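Local coordinates for type VII secretion system protein EssB (Staphylococcus aureus, PDB 4ANN) that is an integral membrane component of the Ess secretion machinery, probably needed for export of EsxA and EsxB, and is represented here by its cytoplasmic part, at residues A[20-25]-A[129-134]; A[44-49]-A[94-99]; A[88-93]-A[141-146]; A[100-105]-A[124-129]. One frame throughout, in Å; residues are numbered along the deposited sequence.

Interaction 1 (A[20-25]-A[129-134]); sequences DMREIP and VDPLPV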
loop_
_atom_site.group_PDB
_atom_site.type_symbol
_atom_site.label_atom_id
_atom_site.label_comp_id
_atom_site.label_asym_id
_atom_site.label_seq_id
_atom_site.Cartn_x
_atom_site.Cartn_y
_atom_site.Cartn_z
ATOM N N ASP A 20 -13.539 1.941 6.484
ATOM C CA ASP A 20 -13.980 0.628 6.109
ATOM C C ASP A 20 -15.015 0.667 4.988
ATOM O O ASP A 20 -15.389 -0.499 4.670
ATOM C CB ASP A 20 -14.525 -0.184 7.282
ATOM N N MET A 21 -15.462 1.825 4.466
ATOM C CA MET A 21 -16.484 1.868 3.335
ATOM C C MET A 21 -15.815 2.704 2.250
ATOM O O MET A 21 -14.972 3.605 2.453
ATOM C CB MET A 21 -17.897 2.348 3.700
ATOM C CG MET A 21 -19.064 2.189 2.715
ATOM S SD MET A 21 -19.394 3.561 1.573
ATOM C CE MET A 21 -20.324 4.731 2.582
ATOM N N ARG A 22 -16.135 2.470 1.023
ATOM C CA ARG A 22 -15.835 3.282 -0.130
ATOM C C ARG A 22 -17.095 3.420 -0.973
ATOM O O ARG A 22 -17.808 2.444 -1.215
ATOM C CB ARG A 22 -14.742 2.546 -0.911
ATOM C CG ARG A 22 -14.454 3.201 -2.203
ATOM C CD ARG A 22 -13.488 2.315 -3.017
ATOM N NE ARG A 22 -13.255 3.041 -4.244
ATOM C CZ ARG A 22 -12.505 2.526 -5.224
ATOM N NH1 ARG A 22 -11.966 1.341 -5.129
ATOM N NH2 ARG A 22 -12.323 3.291 -6.316
ATOM N N GLU A 23 -17.355 4.631 -1.521
ATOM C CA GLU A 23 -18.467 4.851 -2.429
ATOM C C GLU A 23 -17.931 5.246 -3.770
ATOM O O GLU A 23 -17.040 6.099 -3.894
ATOM C CB GLU A 23 -19.414 5.943 -1.893
ATOM C CG GLU A 23 -20.586 6.193 -2.861
ATOM C CD GLU A 23 -21.551 7.200 -2.369
ATOM O OE1 GLU A 23 -22.087 6.887 -1.292
ATOM O OE2 GLU A 23 -21.839 8.237 -3.003
ATOM N N ILE A 24 -18.465 4.618 -4.812
ATOM C CA ILE A 24 -18.099 4.889 -6.221
ATOM C C ILE A 24 -19.326 5.363 -6.948
ATOM O O ILE A 24 -20.270 4.594 -7.124
ATOM C CB ILE A 24 -17.547 3.614 -6.900
ATOM C CG1 ILE A 24 -16.308 3.087 -6.144
ATOM C CG2 ILE A 24 -17.293 3.867 -8.404
ATOM C CD1 ILE A 24 -15.889 1.721 -6.560
ATOM N N PRO A 25 -19.381 6.622 -7.389
ATOM C CA PRO A 25 -20.609 7.070 -8.134
ATOM C C PRO A 25 -20.719 6.321 -9.431
ATOM O O PRO A 25 -19.746 6.115 -10.169
ATOM C CB PRO A 25 -20.351 8.558 -8.354
ATOM C CG PRO A 25 -19.303 8.927 -7.389
ATOM C CD PRO A 25 -18.391 7.715 -7.176
ATOM N N VAL A 129 -11.654 2.060 -13.171
ATOM C CA VAL A 129 -11.958 2.884 -12.016
ATOM C C VAL A 129 -10.671 3.178 -11.261
ATOM O O VAL A 129 -9.752 2.319 -11.200
ATOM C CB VAL A 129 -13.044 2.256 -11.115
ATOM C CG1 VAL A 129 -12.565 0.983 -10.445
ATOM C CG2 VAL A 129 -13.504 3.248 -10.044
ATOM N N ASP A 130 -10.586 4.347 -10.680
ATOM C CA ASP A 130 -9.481 4.795 -9.852
ATOM C C ASP A 130 -9.367 3.924 -8.623
ATOM O O ASP A 130 -10.341 3.207 -8.259
ATOM C CB ASP A 130 -9.700 6.269 -9.458
ATOM C CG ASP A 130 -9.464 7.254 -10.575
ATOM O OD1 ASP A 130 -8.904 6.881 -11.627
ATOM O OD2 ASP A 130 -9.870 8.443 -10.373
ATOM N N PRO A 131 -8.208 3.865 -7.923
ATOM C CA PRO A 131 -7.025 4.679 -8.158
ATOM C C PRO A 131 -6.269 4.308 -9.437
ATOM O O PRO A 131 -6.248 3.175 -9.898
ATOM C CB PRO A 131 -6.122 4.432 -6.925
ATOM C CG PRO A 131 -6.618 3.107 -6.398
ATOM C CD PRO A 131 -8.084 3.111 -6.682
ATOM N N LEU A 132 -5.663 5.380 -9.951
ATOM C CA LEU A 132 -4.694 5.197 -10.962
ATOM C C LEU A 132 -3.389 4.663 -10.380
ATOM O O LEU A 132 -3.041 5.010 -9.245
ATOM C CB LEU A 132 -4.310 6.559 -11.562
ATOM C CG LEU A 132 -5.500 7.422 -12.031
ATOM C CD1 LEU A 132 -5.049 8.827 -12.399
ATOM C CD2 LEU A 132 -6.201 6.641 -13.142
ATOM N N PRO A 133 -2.682 3.924 -11.191
ATOM C CA PRO A 133 -1.330 3.507 -10.642
ATOM C C PRO A 133 -0.416 4.695 -10.574
ATOM O O PRO A 133 -0.593 5.750 -11.209
ATOM C CB PRO A 133 -1.103 2.432 -11.714
ATOM C CG PRO A 133 -1.681 2.956 -12.988
ATOM C CD PRO A 133 -3.007 3.544 -12.603
ATOM N N VAL A 134 0.598 4.614 -9.725
ATOM C CA VAL A 134 1.624 5.617 -9.441
ATOM C C VAL A 134 2.922 5.261 -10.169
ATOM O O VAL A 134 3.215 4.072 -10.397
ATOM C CB VAL A 134 1.903 5.828 -7.943
ATOM C CG1 VAL A 134 0.606 6.217 -7.178
ATOM C CG2 VAL A 134 2.583 4.653 -7.246
#

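Interaction 2 (A[44-49]-A[94-99]); sequences SPYFID and EEVNRT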
loop_
_atom_site.group_PDB
_atom_site.type_symbol
_atom_site.label_atom_id
_atom_site.label_comp_id
_atom_site.label_asym_id
_atom_site.label_seq_id
_atom_site.Cartn_x
_atom_site.Cartn_y
_atom_site.Cartn_z
ATOM N N SER A 44 -8.576 -11.927 -3.846
ATOM C CA SER A 44 -7.273 -11.804 -4.434
ATOM C C SER A 44 -6.212 -12.029 -3.352
ATOM O O SER A 44 -6.404 -11.491 -2.247
ATOM C CB SER A 44 -7.022 -10.400 -4.982
ATOM O OG SER A 44 -5.628 -10.191 -5.230
ATOM N N PRO A 45 -5.150 -12.725 -3.662
ATOM C CA PRO A 45 -4.101 -12.906 -2.601
ATOM C C PRO A 45 -3.423 -11.619 -2.219
ATOM O O PRO A 45 -2.661 -11.645 -1.273
ATOM C CB PRO A 45 -3.110 -13.857 -3.252
ATOM C CG PRO A 45 -3.437 -13.887 -4.680
ATOM C CD PRO A 45 -4.796 -13.371 -4.914
ATOM N N TYR A 46 -3.631 -10.521 -2.934
ATOM C CA TYR A 46 -2.939 -9.282 -2.656
ATOM C C TYR A 46 -3.821 -8.220 -2.023
ATOM O O TYR A 46 -3.307 -7.147 -1.758
ATOM C CB TYR A 46 -2.341 -8.708 -3.941
ATOM C CG TYR A 46 -1.347 -9.715 -4.497
ATOM C CD1 TYR A 46 -0.140 -9.961 -3.826
ATOM C CD2 TYR A 46 -1.583 -10.394 -5.671
ATOM C CE1 TYR A 46 0.786 -10.860 -4.288
ATOM C CE2 TYR A 46 -0.682 -11.341 -6.177
ATOM C CZ TYR A 46 0.485 -11.533 -5.455
ATOM O OH TYR A 46 1.388 -12.445 -5.923
ATOM N N PHE A 47 -5.089 -8.505 -1.744
ATOM C CA PHE A 47 -5.997 -7.519 -1.228
ATOM C C PHE A 47 -6.838 -8.041 -0.059
ATOM O O PHE A 47 -7.180 -9.220 0.006
ATOM C CB PHE A 47 -6.996 -7.019 -2.297
ATOM C CG PHE A 47 -6.332 -6.197 -3.351
ATOM C CD1 PHE A 47 -6.169 -4.840 -3.155
ATOM C CD2 PHE A 47 -5.876 -6.756 -4.531
ATOM C CE1 PHE A 47 -5.563 -4.062 -4.127
ATOM C CE2 PHE A 47 -5.251 -5.951 -5.483
ATOM C CZ PHE A 47 -5.096 -4.614 -5.297
ATOM N N ILE A 48 -7.184 -7.143 0.832
ATOM C CA ILE A 48 -8.218 -7.349 1.855
ATOM C C ILE A 48 -9.472 -7.796 1.139
ATOM O O ILE A 48 -9.853 -7.236 0.091
ATOM C CB ILE A 48 -8.464 -5.982 2.614
ATOM C CG1 ILE A 48 -7.176 -5.525 3.329
ATOM C CG2 ILE A 48 -9.673 -5.992 3.477
ATOM C CD1 ILE A 48 -6.830 -6.392 4.479
ATOM N N ASP A 49 -10.168 -8.772 1.690
ATOM C CA ASP A 49 -11.460 -9.176 1.155
ATOM C C ASP A 49 -12.479 -8.030 1.284
ATOM O O ASP A 49 -12.417 -7.245 2.204
ATOM C CB ASP A 49 -11.995 -10.388 1.873
ATOM C CG ASP A 49 -11.263 -11.665 1.425
ATOM O OD1 ASP A 49 -10.679 -11.736 0.319
ATOM O OD2 ASP A 49 -11.329 -12.655 2.217
ATOM N N GLU A 94 4.221 -5.421 -5.800
ATOM C CA GLU A 94 4.493 -5.207 -7.226
ATOM C C GLU A 94 3.847 -6.306 -8.059
ATOM O O GLU A 94 3.606 -6.078 -9.265
ATOM C CB GLU A 94 6.006 -5.148 -7.510
ATOM C CG GLU A 94 6.741 -4.055 -6.786
ATOM C CD GLU A 94 7.887 -3.383 -7.458
ATOM O OE1 GLU A 94 9.007 -3.926 -7.403
ATOM O OE2 GLU A 94 7.601 -2.298 -8.017
ATOM N N GLU A 95 3.561 -7.468 -7.489
ATOM C CA GLU A 95 2.873 -8.524 -8.235
ATOM C C GLU A 95 1.499 -8.055 -8.697
ATOM O O GLU A 95 0.947 -8.593 -9.658
ATOM C CB GLU A 95 2.740 -9.795 -7.392
ATOM C CG GLU A 95 4.106 -10.449 -7.101
ATOM C CD GLU A 95 4.806 -10.970 -8.321
ATOM O OE1 GLU A 95 4.274 -11.597 -9.237
ATOM O OE2 GLU A 95 6.015 -10.706 -8.458
ATOM N N VAL A 96 0.913 -7.055 -8.064
ATOM C CA VAL A 96 -0.395 -6.522 -8.439
ATOM C C VAL A 96 -0.332 -5.878 -9.805
ATOM O O VAL A 96 -1.334 -5.917 -10.556
ATOM C CB VAL A 96 -0.942 -5.495 -7.422
ATOM C CG1 VAL A 96 -2.202 -4.794 -7.906
ATOM C CG2 VAL A 96 -1.175 -6.264 -6.089
ATOM N N ASN A 97 0.814 -5.369 -10.215
ATOM C CA ASN A 97 0.886 -4.700 -11.498
ATOM C C ASN A 97 0.642 -5.626 -12.669
ATOM O O ASN A 97 0.311 -5.156 -13.773
ATOM C CB ASN A 97 2.231 -4.014 -11.558
ATOM C CG ASN A 97 2.423 -2.947 -10.522
ATOM O OD1 ASN A 97 1.460 -2.376 -10.031
ATOM N ND2 ASN A 97 3.704 -2.662 -10.150
ATOM N N ARG A 98 0.801 -6.930 -12.529
ATOM C CA ARG A 98 0.515 -7.885 -13.622
ATOM C C ARG A 98 -0.965 -8.227 -13.765
ATOM O O ARG A 98 -1.436 -8.890 -14.708
ATOM C CB ARG A 98 1.385 -9.111 -13.339
ATOM C CG ARG A 98 0.719 -10.293 -12.679
ATOM C CD ARG A 98 1.252 -10.784 -11.349
ATOM N NE ARG A 98 0.224 -11.141 -10.346
ATOM C CZ ARG A 98 -0.805 -11.914 -10.726
ATOM N NH1 ARG A 98 -1.159 -12.492 -11.888
ATOM N NH2 ARG A 98 -1.645 -12.149 -9.722
ATOM N N THR A 99 -1.743 -7.819 -12.791
ATOM C CA THR A 99 -3.164 -8.053 -12.789
ATOM C C THR A 99 -3.883 -6.813 -13.297
ATOM O O THR A 99 -3.253 -5.805 -13.658
ATOM C CB THR A 99 -3.707 -8.338 -11.379
ATOM O OG1 THR A 99 -3.701 -7.195 -10.532
ATOM C CG2 THR A 99 -2.844 -9.331 -10.621
#

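Interaction 3 (A[88-93]-A[141-146]); sequences LNIKNL and TRYKAL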
loop_
_atom_site.group_PDB
_atom_site.type_symbol
_atom_site.label_atom_id
_atom_site.label_comp_id
_atom_site.label_asym_id
_atom_site.label_seq_id
_atom_site.Cartn_x
_atom_site.Cartn_y
_atom_site.Cartn_z
ATOM N N LEU A 88 10.880 -5.767 3.910
ATOM C CA LEU A 88 11.376 -6.386 2.693
ATOM C C LEU A 88 10.239 -6.998 1.903
ATOM O O LEU A 88 10.205 -6.933 0.670
ATOM C CB LEU A 88 12.442 -7.393 3.027
ATOM C CG LEU A 88 13.831 -6.798 3.317
ATOM C CD1 LEU A 88 14.702 -7.760 4.099
ATOM C CD2 LEU A 88 14.520 -6.414 1.994
ATOM N N ASN A 89 9.285 -7.607 2.592
ATOM C CA ASN A 89 8.176 -8.263 1.896
ATOM C C ASN A 89 7.239 -7.310 1.221
ATOM O O ASN A 89 6.476 -7.753 0.336
ATOM C CB ASN A 89 7.406 -9.172 2.857
ATOM C CG ASN A 89 8.157 -10.451 3.239
ATOM O OD1 ASN A 89 9.104 -10.852 2.573
ATOM N ND2 ASN A 89 7.690 -11.082 4.288
ATOM N N ILE A 90 7.223 -6.033 1.575
ATOM C CA ILE A 90 6.284 -5.068 0.956
ATOM C C ILE A 90 6.417 -5.066 -0.552
ATOM O O ILE A 90 5.446 -4.877 -1.280
ATOM C CB ILE A 90 6.477 -3.666 1.546
ATOM C CG1 ILE A 90 6.057 -3.628 3.007
ATOM C CG2 ILE A 90 5.792 -2.597 0.692
ATOM C CD1 ILE A 90 6.415 -2.341 3.738
ATOM N N LYS A 91 7.628 -5.269 -1.065
ATOM C CA LYS A 91 7.864 -5.245 -2.511
ATOM C C LYS A 91 7.030 -6.268 -3.245
ATOM O O LYS A 91 6.824 -6.133 -4.475
ATOM C CB LYS A 91 9.368 -5.451 -2.760
ATOM C CG LYS A 91 9.858 -6.899 -2.793
ATOM C CD LYS A 91 11.247 -6.937 -3.406
ATOM C CE LYS A 91 11.980 -8.264 -3.502
ATOM N NZ LYS A 91 13.124 -8.167 -4.476
ATOM N N ASN A 92 6.513 -7.300 -2.574
ATOM C CA ASN A 92 5.638 -8.295 -3.194
ATOM C C ASN A 92 4.355 -7.674 -3.770
ATOM O O ASN A 92 3.770 -8.255 -4.688
ATOM C CB ASN A 92 5.281 -9.372 -2.187
ATOM C CG ASN A 92 4.782 -10.653 -2.777
ATOM O OD1 ASN A 92 5.413 -11.242 -3.681
ATOM N ND2 ASN A 92 3.680 -11.165 -2.249
ATOM N N LEU A 93 3.953 -6.491 -3.293
ATOM C CA LEU A 93 2.797 -5.836 -3.900
ATOM C C LEU A 93 2.992 -5.492 -5.334
ATOM O O LEU A 93 2.024 -5.277 -6.072
ATOM C CB LEU A 93 2.379 -4.583 -3.097
ATOM C CG LEU A 93 1.650 -4.891 -1.803
ATOM C CD1 LEU A 93 1.395 -3.574 -1.082
ATOM C CD2 LEU A 93 0.350 -5.710 -2.031
ATOM N N THR A 141 9.292 6.481 -3.422
ATOM C CA THR A 141 9.211 7.466 -2.350
ATOM C C THR A 141 8.325 6.948 -1.221
ATOM O O THR A 141 8.636 7.109 -0.039
ATOM C CB THR A 141 8.638 8.777 -2.925
ATOM O OG1 THR A 141 9.603 9.305 -3.826
ATOM C CG2 THR A 141 8.386 9.802 -1.847
ATOM N N ARG A 142 7.170 6.390 -1.581
ATOM C CA ARG A 142 6.248 5.861 -0.560
ATOM C C ARG A 142 6.876 4.703 0.215
ATOM O O ARG A 142 6.721 4.603 1.450
ATOM C CB ARG A 142 4.933 5.498 -1.217
ATOM C CG ARG A 142 4.138 6.685 -1.664
ATOM C CD ARG A 142 2.942 6.311 -2.551
ATOM N NE ARG A 142 2.122 7.486 -2.731
ATOM C CZ ARG A 142 1.125 7.860 -1.945
ATOM N NH1 ARG A 142 0.653 7.118 -0.929
ATOM N NH2 ARG A 142 0.513 8.985 -2.205
ATOM N N TYR A 143 7.595 3.812 -0.460
ATOM C CA TYR A 143 8.276 2.707 0.223
ATOM C C TYR A 143 9.316 3.237 1.205
ATOM O O TYR A 143 9.399 2.796 2.353
ATOM C CB TYR A 143 8.835 1.768 -0.857
ATOM C CG TYR A 143 9.219 0.398 -0.415
ATOM C CD1 TYR A 143 9.249 -0.102 0.877
ATOM C CD2 TYR A 143 9.574 -0.503 -1.401
ATOM C CE1 TYR A 143 9.642 -1.391 1.157
ATOM C CE2 TYR A 143 9.966 -1.805 -1.130
ATOM C CZ TYR A 143 9.963 -2.254 0.164
ATOM O OH TYR A 143 10.359 -3.559 0.438
ATOM N N LYS A 144 10.106 4.223 0.779
ATOM C CA LYS A 144 11.060 4.852 1.647
ATOM C C LYS A 144 10.398 5.430 2.885
ATOM O O LYS A 144 10.897 5.299 4.009
ATOM C CB LYS A 144 11.826 5.949 0.898
ATOM C CG LYS A 144 12.794 5.443 -0.142
ATOM C CD LYS A 144 13.363 6.526 -1.020
ATOM C CE LYS A 144 14.494 6.039 -1.879
ATOM N NZ LYS A 144 15.025 7.140 -2.757
ATOM N N ALA A 145 9.273 6.117 2.676
ATOM C CA ALA A 145 8.555 6.712 3.783
ATOM C C ALA A 145 8.061 5.647 4.765
ATOM O O ALA A 145 8.135 5.848 5.989
ATOM C CB ALA A 145 7.426 7.583 3.298
ATOM N N LEU A 146 7.582 4.526 4.274
ATOM C CA LEU A 146 7.197 3.426 5.149
ATOM C C LEU A 146 8.375 2.913 5.974
ATOM O O LEU A 146 8.257 2.632 7.163
ATOM C CB LEU A 146 6.568 2.259 4.366
ATOM C CG LEU A 146 5.197 2.538 3.732
ATOM C CD1 LEU A 146 4.781 1.347 2.891
ATOM C CD2 LEU A 146 4.134 2.829 4.739
#

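Interaction 4 (A[100-105]-A[124-129]); sequences RYTFVL and GLQNVV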
loop_
_atom_site.group_PDB
_atom_site.type_symbol
_atom_site.label_atom_id
_atom_site.label_comp_id
_atom_site.label_asym_id
_atom_site.label_seq_id
_atom_site.Cartn_x
_atom_site.Cartn_y
_atom_site.Cartn_z
ATOM N N ARG A 100 -5.203 -6.925 -13.293
ATOM C CA ARG A 100 -6.158 -5.897 -13.656
ATOM C C ARG A 100 -6.188 -4.757 -12.643
ATOM O O ARG A 100 -6.556 -3.606 -12.990
ATOM C CB ARG A 100 -7.570 -6.511 -13.850
ATOM C CG ARG A 100 -7.834 -7.144 -15.212
ATOM C CD ARG A 100 -9.230 -7.754 -15.264
ATOM N NE ARG A 100 -10.104 -7.184 -16.278
ATOM C CZ ARG A 100 -10.386 -5.933 -16.595
ATOM N NH1 ARG A 100 -9.841 -4.884 -15.972
ATOM N NH2 ARG A 100 -11.228 -5.650 -17.575
ATOM N N TYR A 101 -5.901 -4.995 -11.417
ATOM C CA TYR A 101 -6.033 -4.214 -10.227
ATOM C C TYR A 101 -4.930 -3.171 -10.088
ATOM O O TYR A 101 -3.834 -3.304 -10.578
ATOM C CB TYR A 101 -6.027 -5.072 -8.964
ATOM C CG TYR A 101 -7.170 -6.051 -8.843
ATOM C CD1 TYR A 101 -8.500 -5.638 -8.722
ATOM C CD2 TYR A 101 -6.905 -7.417 -8.849
ATOM C CE1 TYR A 101 -9.518 -6.540 -8.602
ATOM C CE2 TYR A 101 -7.940 -8.327 -8.715
ATOM C CZ TYR A 101 -9.241 -7.893 -8.608
ATOM O OH TYR A 101 -10.228 -8.817 -8.481
ATOM N N THR A 102 -5.247 -2.130 -9.319
ATOM C CA THR A 102 -4.340 -1.093 -8.877
ATOM C C THR A 102 -4.500 -0.981 -7.368
ATOM O O THR A 102 -5.484 -1.441 -6.781
ATOM C CB THR A 102 -4.603 0.265 -9.527
ATOM O OG1 THR A 102 -5.931 0.670 -9.101
ATOM C CG2 THR A 102 -4.558 0.223 -11.067
ATOM N N PHE A 103 -3.489 -0.335 -6.744
ATOM C CA PHE A 103 -3.471 -0.212 -5.289
ATOM C C PHE A 103 -2.763 1.081 -4.908
ATOM O O PHE A 103 -2.079 1.703 -5.725
ATOM C CB PHE A 103 -2.773 -1.415 -4.622
ATOM C CG PHE A 103 -1.264 -1.478 -4.832
ATOM C CD1 PHE A 103 -0.751 -1.936 -6.035
ATOM C CD2 PHE A 103 -0.376 -1.070 -3.864
ATOM C CE1 PHE A 103 0.649 -1.982 -6.290
ATOM C CE2 PHE A 103 1.013 -1.100 -4.082
ATOM C CZ PHE A 103 1.501 -1.569 -5.307
ATOM N N VAL A 104 -2.887 1.458 -3.650
ATOM C CA VAL A 104 -2.240 2.599 -3.053
ATOM C C VAL A 104 -1.275 2.095 -1.984
ATOM O O VAL A 104 -1.686 1.298 -1.162
ATOM C CB VAL A 104 -3.284 3.526 -2.404
ATOM C CG1 VAL A 104 -2.628 4.659 -1.654
ATOM C CG2 VAL A 104 -4.291 3.984 -3.465
ATOM N N LEU A 105 -0.051 2.580 -1.971
ATOM C CA LEU A 105 0.940 2.215 -0.948
ATOM C C LEU A 105 0.934 3.272 0.130
ATOM O O LEU A 105 1.403 4.417 -0.088
ATOM C CB LEU A 105 2.318 2.039 -1.530
ATOM C CG LEU A 105 3.342 1.498 -0.561
ATOM C CD1 LEU A 105 2.993 0.090 -0.122
ATOM C CD2 LEU A 105 4.744 1.536 -1.157
ATOM N N GLY A 124 -8.262 -0.294 -7.402
ATOM C CA GLY A 124 -8.793 0.170 -8.680
ATOM C C GLY A 124 -8.724 -0.907 -9.710
ATOM O O GLY A 124 -8.257 -2.041 -9.462
ATOM N N LEU A 125 -9.193 -0.569 -10.918
ATOM C CA LEU A 125 -9.161 -1.452 -12.062
ATOM C C LEU A 125 -8.662 -0.674 -13.240
ATOM O O LEU A 125 -9.249 0.369 -13.524
ATOM C CB LEU A 125 -10.521 -1.979 -12.392
ATOM C CG LEU A 125 -11.093 -2.988 -11.457
ATOM C CD1 LEU A 125 -12.569 -3.150 -11.831
ATOM C CD2 LEU A 125 -10.317 -4.319 -11.556
ATOM N N GLN A 126 -7.642 -1.223 -13.879
ATOM C CA GLN A 126 -7.033 -0.509 -14.994
ATOM C C GLN A 126 -8.059 -0.107 -16.014
ATOM O O GLN A 126 -8.877 -0.922 -16.425
ATOM C CB GLN A 126 -5.951 -1.387 -15.624
ATOM C CG GLN A 126 -4.907 -1.644 -14.515
ATOM C CD GLN A 126 -3.678 -0.849 -14.945
ATOM O OE1 GLN A 126 -3.749 0.373 -15.056
ATOM N NE2 GLN A 126 -2.643 -1.653 -15.196
ATOM N N ASN A 127 -8.024 1.174 -16.381
ATOM C CA ASN A 127 -8.814 1.665 -17.495
ATOM C C ASN A 127 -10.289 1.667 -17.119
ATOM O O ASN A 127 -11.062 1.950 -18.032
ATOM C CB ASN A 127 -8.656 0.844 -18.782
ATOM C CG ASN A 127 -7.235 0.714 -19.251
ATOM O OD1 ASN A 127 -6.724 -0.342 -19.655
ATOM N ND2 ASN A 127 -6.524 1.838 -19.240
ATOM N N VAL A 128 -10.614 1.429 -15.852
ATOM C CA VAL A 128 -12.008 1.288 -15.454
ATOM C C VAL A 128 -12.429 2.152 -14.279
ATOM O O VAL A 128 -13.440 2.814 -14.349
ATOM C CB VAL A 128 -12.303 -0.191 -15.158
ATOM C CG1 VAL A 128 -13.670 -0.317 -14.566
ATOM C CG2 VAL A 128 -12.188 -0.999 -16.423
ATOM N N VAL A 129 -11.654 2.060 -13.171
ATOM C CA VAL A 129 -11.958 2.884 -12.016
ATOM C C VAL A 129 -10.671 3.178 -11.261
ATOM O O VAL A 129 -9.752 2.319 -11.200
ATOM C CB VAL A 129 -13.044 2.256 -11.115
ATOM C CG1 VAL A 129 -12.565 0.983 -10.445
ATOM C CG2 VAL A 129 -13.504 3.248 -10.044
#

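Interaction 1 (A[20-25]-A[129-134])
Arg22 and Ile24, on the same side of strand 21-25, face the loop that leads from the short strand 124-125 to helix 136-151. Strand 21-25 is an outer strand of a three-stranded antiparallel sheet in a chain whose family belongs to the protein kinase clan. The tight part is polar. Arg22 is fully extended from CG to NE, with CG anti to the backbone N (chi1 173°), and its NH2 donates to Asp130 O at 2.8 Å. The nitrogen lies above the carbonyl plane, the oxygen is tilted a little from the guanidinium plane, and the angle at the hydrogen is 149°. Arg22 NH1 is bonded to the carbonyl of Arg123, so that two main-chain oxygens hold the flat group. The remainder is looser: Ile24 and Val129 cross at about a right angle and meet only through their CG2 methyls, 4.2 Å apart. Asp130 is on the surface, its carboxylate leading away from the strand, and Pro131, after a cis peptide bond, merely skirts Arg22. Within the strand itself, Ile24 CD1 sits 3.6 Å above the guanidinium plane of Arg22, over its centre.

Interaction 2 (A[44-49]-A[94-99])
Tyr46 and Phe47 both pack on Val96, which turns one methyl to each: CG2 lies against Tyr46 CB and CG, and CG1 faces the end of the Phe47 ring. The aromatic pair closes a type I turn from Ser44 to Phe47, supported by an ST turn in which Ser44 OG accepts from Tyr46 N; residues 94-98 form a helically coiled connection without regular helical bonds, leading from helix 80-89 to strand 101-102. Tyr46 and Val96 run past each other in opposite directions, and Val96 CG2 comes to 3.5 Å from Tyr46 CB, near the base of the ring. Further out, the phenol end lies against the Glu95 side chain: Tyr46 OH is 3.3 Å from Glu95 CB, an approach to the aliphatic stem, while the carboxylate leads away from the turn. Phe47 crosses Val96 at about a right angle. With Val96 CG1 anti to the backbone N (chi1 172°), that methyl stands 3.9 Å from Phe47 CZ. Phe47 also meets the ring of Tyr101, and Val96 touches Phe103, so the buried side of the contact continues into residues 101-103. On the 94-99 side, Val96 O accepts both Thr99 N and Thr99 OG1, the hydroxyl lying in the carbonyl plane on a lone pair, 2.7 Å away.

Interaction 3 (A[88-93]-A[141-146])
Tyr143 and Leu146 of helix 136-151 pack on Ile90 and its neighbours, around the passage from helix 80-89 to the following 3-10 segment, a largely buried and mostly apolar contact joining two helical parts of the fold. The ring of Tyr143 is its centrepiece. Its CG lies anti to the backbone N (chi1 -163°), and the ring reaches across to residues 88-91. Ile90 CG2 rests over one face of it in a CH-pi contact, 4.2 Å from the ring centroid and 17° off the normal, offset toward the rim. Ile90 CB is close to the same region, 3.9 Å from Tyr143 CE1, as the two side chains slide past each other in opposite directions. One turn along helix 136-151, Leu146 meets the other branch of Ile90, with Leu146 CD1 4.1 Å from Ile90 CD1. The phenol oxygen lies among main-chain atoms of residues 87-91, and its hydrogen-bond partner is Leu87 O; the neighbouring Leu88 O is not bonded to it. Lys91, an exposed residue, adds the aliphatic base of its side chain, with CB 3.8 Å from Tyr143 OH. Around these side chains, strand 110-112 supplies Leu110 against both Ile90 and Leu146, with Phe112 also on Ile90; Leu183 of helix 183-192 touches Tyr143, and Phe157 of helix 157-162 packs on Leu146.

Interaction 4 (A[100-105]-A[124-129])
Tyr101 and Thr102 pair with Leu125 and Gly124 in a two-stranded antiparallel ribbon. The backbone provides most of the bonding. Thr102 and Gly124 form the hydrogen-bonded pair, Thr102 N giving to Gly124 O at 3.0 Å and Gly124 N to Thr102 O at 3.1 Å, both donors standing above the carbonyl planes. Past the non-hydrogen-bonded pair Tyr101-Leu125, Gln126 N gives to Arg100 O at 2.8 Å, nearly straight (174°) and along the C=O axis. A weaker CA-H...O contact joins Tyr101 CA to Gly124 O at 3.2 Å. Val128 and Val129 both face Leu125 in a classic beta bulge. The Tyr101-Leu125 contact is apolar, side by side, with Leu125 CD2 3.6 Å from Tyr101 CD1, although Tyr101 OH bonds to Leu39 O and its ring meets Arg123 in a cation-pi contact. The Thr102 side combines hydroxyl and methyl: OG1, between the backbone N and the carbonyl carbon (chi1 63°), lies 2.9 Å from Gly124 CA, which carries no CB, and is bonded to Pro131 O, while CG2 lies on one modelled conformer of Gln126. Register therefore rests mainly on main-chain groups, and the Thr102 hydroxyl ties the ribbon to the next loop.

How the interactions relate
From the N terminus, strand 21-25 opens interaction 1, whose long loop closes at 129-134. Interaction 2 lies wholly inside that loop, joining 44-49 to 94-99. Before it closes, 88-93 opens interaction 3, which closes only at 141-146, so interaction 3 crosses both interaction 1 and interaction 2; the latter two also touch directly, Tyr46 against Asn92. The short ribbon of interaction 4 comes after interaction 2 and is nested within the loops of interactions 1 and 3. It is the junction of the set: Val104 packs on Pro131 of interaction 1, Thr102 O on Phe47 of interaction 2, and Leu105 O receives Arg142 NH1 of interaction 3. The N-terminal sheet is thus linked through the ribbon to the later helices.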